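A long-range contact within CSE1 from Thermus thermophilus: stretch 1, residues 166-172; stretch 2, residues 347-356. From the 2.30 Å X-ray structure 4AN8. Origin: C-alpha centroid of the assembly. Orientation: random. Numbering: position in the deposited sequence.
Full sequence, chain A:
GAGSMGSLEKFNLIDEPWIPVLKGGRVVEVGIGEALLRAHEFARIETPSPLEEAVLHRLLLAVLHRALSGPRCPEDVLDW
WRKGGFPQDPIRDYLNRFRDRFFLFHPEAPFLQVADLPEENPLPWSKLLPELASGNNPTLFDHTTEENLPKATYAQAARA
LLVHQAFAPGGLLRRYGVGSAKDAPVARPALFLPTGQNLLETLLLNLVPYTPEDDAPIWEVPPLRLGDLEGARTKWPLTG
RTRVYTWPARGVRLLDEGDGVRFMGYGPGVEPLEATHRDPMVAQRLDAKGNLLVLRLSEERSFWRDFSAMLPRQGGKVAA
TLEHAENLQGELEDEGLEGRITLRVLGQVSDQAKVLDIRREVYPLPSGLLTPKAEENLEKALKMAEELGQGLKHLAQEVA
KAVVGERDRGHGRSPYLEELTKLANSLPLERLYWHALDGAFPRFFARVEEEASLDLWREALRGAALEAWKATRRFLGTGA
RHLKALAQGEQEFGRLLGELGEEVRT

Stretch 1 (166-172) AFAPGGL
Stretch 2 (347-356) GQVSDQAKVL

Contact between the end of a helix and a β-hairpin in CSE1, two stretches whose touching residues are at least 181 apart in sequence and that bury 297 Å² between them. Stretch 1 finishes a helix at Ala166 and Phe167 (phi/psi -116/-5), leaves helical angles at Ala168 (-56/121), runs extended through Pro169 (-71/147, C-gamma endo pucker) and Gly170 (-61/163), and enters a strand at Gly171. Stretch 2 is two antiparallel strands, 347-351 and 354-356, joined by a tight turn. Phe167 lies across from Gln348 and Gly171 from Ala353, so stretch 1 advances in the same sense as stretch 2 from its first strand to the turn.

Stretch 2 starts at Gly347, almost fully extended (169/-177), near the Phe167 ring but without close contact. Gln348 (-110/147) makes the one hydrogen bond between the stretches. Gln348 CA lies 8.0 Å from Phe167 CA, a gap spanned by a side chain with chi1 -41° (m), chi2 -170° (t) and chi3 101°. Gln348 NE2 donates to Phe167 O at 3.0 Å, with an N-H...O angle of 135°, bent rather than linear. Gln348 NE2 also lies 3.8 Å from Phe167 CB, and Gln348 CG approaches the ring obliquely. Phe167 (chi1 -69°, m; chi2 -79°) and Gln348 both direct their CA-to-CB bonds toward the opposing stretch, and both residues are buried.

Val349 is out of reach of stretch 1, but Val349 O accepts from Leu356 N at 2.7 Å, pairing the hairpin strands. The CA-to-CB bond of Ser350 (chi1 74°, p) points toward stretch 1, but its side chain does not touch it. Asp351 to Lys354 form a type II' turn, closed by Asp351 N to Lys354 O and Lys354 N to Asp351 O, both 2.8 Å. Gln352 takes the positive phi of this turn (51/-134), and Ala353 follows at -70/-8.

The turn presents backbone to the proline: Pro169 CB is 3.9 Å from Gln352 O, and Pro169 CG is 3.7 Å from Ala353 O, both van der Waals contacts. Ala353 CB packs 3.5 Å from Gly170 O and 4.4 Å from Gly171 CA, where the backbones come close, Gly171 CA to Ala353 CA 5.4 Å. A CB on Gly171 would sit 3.2 Å from Ala353 CB, and its angles (155/-169) would also jam that atom against the preceding carbonyl O; glycine avoids both.

The CA-to-CB bond of Lys354 points away. That of Val355 (-102/110; chi1 170°, t) points toward stretch 1, with Val355 CG2 4.0 Å from Pro169 CG in an apolar contact. Leu356 (chi1 -59°, m; chi2 -180°, t) lies beyond reach.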

# COMPACT_ATOMS: atom_id res chain seq x y z
N ALA A 166 6.28 -4.24 9.24
CA ALA A 166 6.31 -3.38 8.06
C ALA A 166 5.61 -2.05 8.33
O ALA A 166 6.03 -1.01 7.82
CB ALA A 166 5.69 -4.09 6.85
N PHE A 167 4.57 -2.08 9.17
CA PHE A 167 3.67 -0.93 9.30
C PHE A 167 3.62 -0.19 10.66
O PHE A 167 2.92 0.82 10.79
CB PHE A 167 2.25 -1.35 8.92
CG PHE A 167 2.07 -1.65 7.46
CD1 PHE A 167 1.92 -0.62 6.55
CD2 PHE A 167 2.05 -2.97 7.01
CE1 PHE A 167 1.76 -0.91 5.19
CE2 PHE A 167 1.89 -3.26 5.67
CZ PHE A 167 1.73 -2.22 4.76
N ALA A 168 4.32 -0.70 11.68
CA ALA A 168 4.29 -0.01 12.98
C ALA A 168 4.71 1.45 12.82
O ALA A 168 5.82 1.74 12.35
CB ALA A 168 5.18 -0.70 14.03
N PRO A 169 3.82 2.37 13.19
CA PRO A 169 4.15 3.79 13.28
C PRO A 169 5.07 4.05 14.47
O PRO A 169 4.97 3.34 15.49
CB PRO A 169 2.77 4.45 13.50
CG PRO A 169 1.95 3.37 14.13
CD PRO A 169 2.40 2.10 13.48
N GLY A 170 5.97 5.02 14.34
CA GLY A 170 6.81 5.43 15.46
C GLY A 170 5.98 5.95 16.62
O GLY A 170 4.81 6.29 16.46
N GLY A 171 6.58 6.02 17.81
CA GLY A 171 5.87 6.54 18.97
C GLY A 171 6.44 6.00 20.27
O GLY A 171 7.49 5.36 20.30
N LEU A 172 5.72 6.24 21.36
CA LEU A 172 6.19 5.88 22.68
C LEU A 172 6.46 4.38 22.79
O LEU A 172 5.68 3.58 22.31
CB LEU A 172 5.18 6.30 23.75
CG LEU A 172 5.85 6.86 25.00
CD1 LEU A 172 6.57 8.18 24.67
CD2 LEU A 172 4.85 7.05 26.14
N GLY A 347 -2.21 0.38 1.93
CA GLY A 347 -1.52 1.20 2.92
C GLY A 347 -2.41 1.68 4.07
O GLY A 347 -3.58 1.32 4.14
N GLN A 348 -1.84 2.48 4.97
CA GLN A 348 -2.56 3.00 6.12
C GLN A 348 -2.78 4.47 5.91
O GLN A 348 -1.93 5.14 5.34
CB GLN A 348 -1.73 2.89 7.41
CG GLN A 348 -0.97 1.67 7.57
CD GLN A 348 -0.36 1.53 8.94
OE1 GLN A 348 -0.90 0.81 9.78
NE2 GLN A 348 0.79 2.16 9.16
N VAL A 349 -3.89 4.98 6.41
CA VAL A 349 -4.03 6.42 6.56
C VAL A 349 -3.55 6.73 7.97
O VAL A 349 -4.07 6.16 8.94
CB VAL A 349 -5.48 6.89 6.43
CG1 VAL A 349 -5.53 8.43 6.43
CG2 VAL A 349 -6.09 6.32 5.17
N SER A 350 -2.55 7.57 8.11
CA SER A 350 -1.99 7.73 9.43
C SER A 350 -1.84 9.17 9.84
O SER A 350 -1.96 10.08 9.03
CB SER A 350 -0.65 6.99 9.57
OG SER A 350 0.38 7.68 8.90
N ASP A 351 -1.54 9.35 11.12
CA ASP A 351 -1.38 10.67 11.69
C ASP A 351 -0.49 10.50 12.92
O ASP A 351 -0.96 10.08 13.99
CB ASP A 351 -2.75 11.20 12.09
CG ASP A 351 -2.67 12.54 12.72
OD1 ASP A 351 -1.70 13.27 12.42
OD2 ASP A 351 -3.58 12.86 13.53
N GLN A 352 0.80 10.78 12.75
CA GLN A 352 1.76 10.50 13.80
C GLN A 352 1.57 9.05 14.25
O GLN A 352 1.44 8.14 13.42
CB GLN A 352 1.57 11.45 14.99
CG GLN A 352 1.22 12.90 14.62
CD GLN A 352 2.43 13.79 14.34
OE1 GLN A 352 3.52 13.31 14.00
NE2 GLN A 352 2.25 15.10 14.50
N ALA A 353 1.53 8.82 15.56
CA ALA A 353 1.42 7.47 16.10
C ALA A 353 0.04 6.84 15.85
O ALA A 353 -0.17 5.66 16.13
CB ALA A 353 1.75 7.45 17.61
N LYS A 354 -0.89 7.65 15.34
CA LYS A 354 -2.25 7.14 15.10
C LYS A 354 -2.45 6.55 13.69
O LYS A 354 -2.02 7.13 12.68
CB LYS A 354 -3.29 8.22 15.40
CG LYS A 354 -3.33 8.62 16.88
CD LYS A 354 -4.57 9.45 17.20
CE LYS A 354 -4.60 9.85 18.67
NZ LYS A 354 -4.52 8.67 19.59
N VAL A 355 -3.09 5.39 13.63
CA VAL A 355 -3.50 4.83 12.37
C VAL A 355 -5.00 5.10 12.23
O VAL A 355 -5.80 4.52 12.95
CB VAL A 355 -3.18 3.31 12.29
CG1 VAL A 355 -3.83 2.66 11.07
CG2 VAL A 355 -1.64 3.07 12.28
N LEU A 356 -5.39 6.00 11.32
CA LEU A 356 -6.80 6.37 11.18
C LEU A 356 -7.61 5.35 10.40
O LEU A 356 -8.84 5.26 10.56
CB LEU A 356 -6.94 7.72 10.48
CG LEU A 356 -6.27 8.92 11.15
CD1 LEU A 356 -6.51 10.17 10.33
CD2 LEU A 356 -6.77 9.09 12.58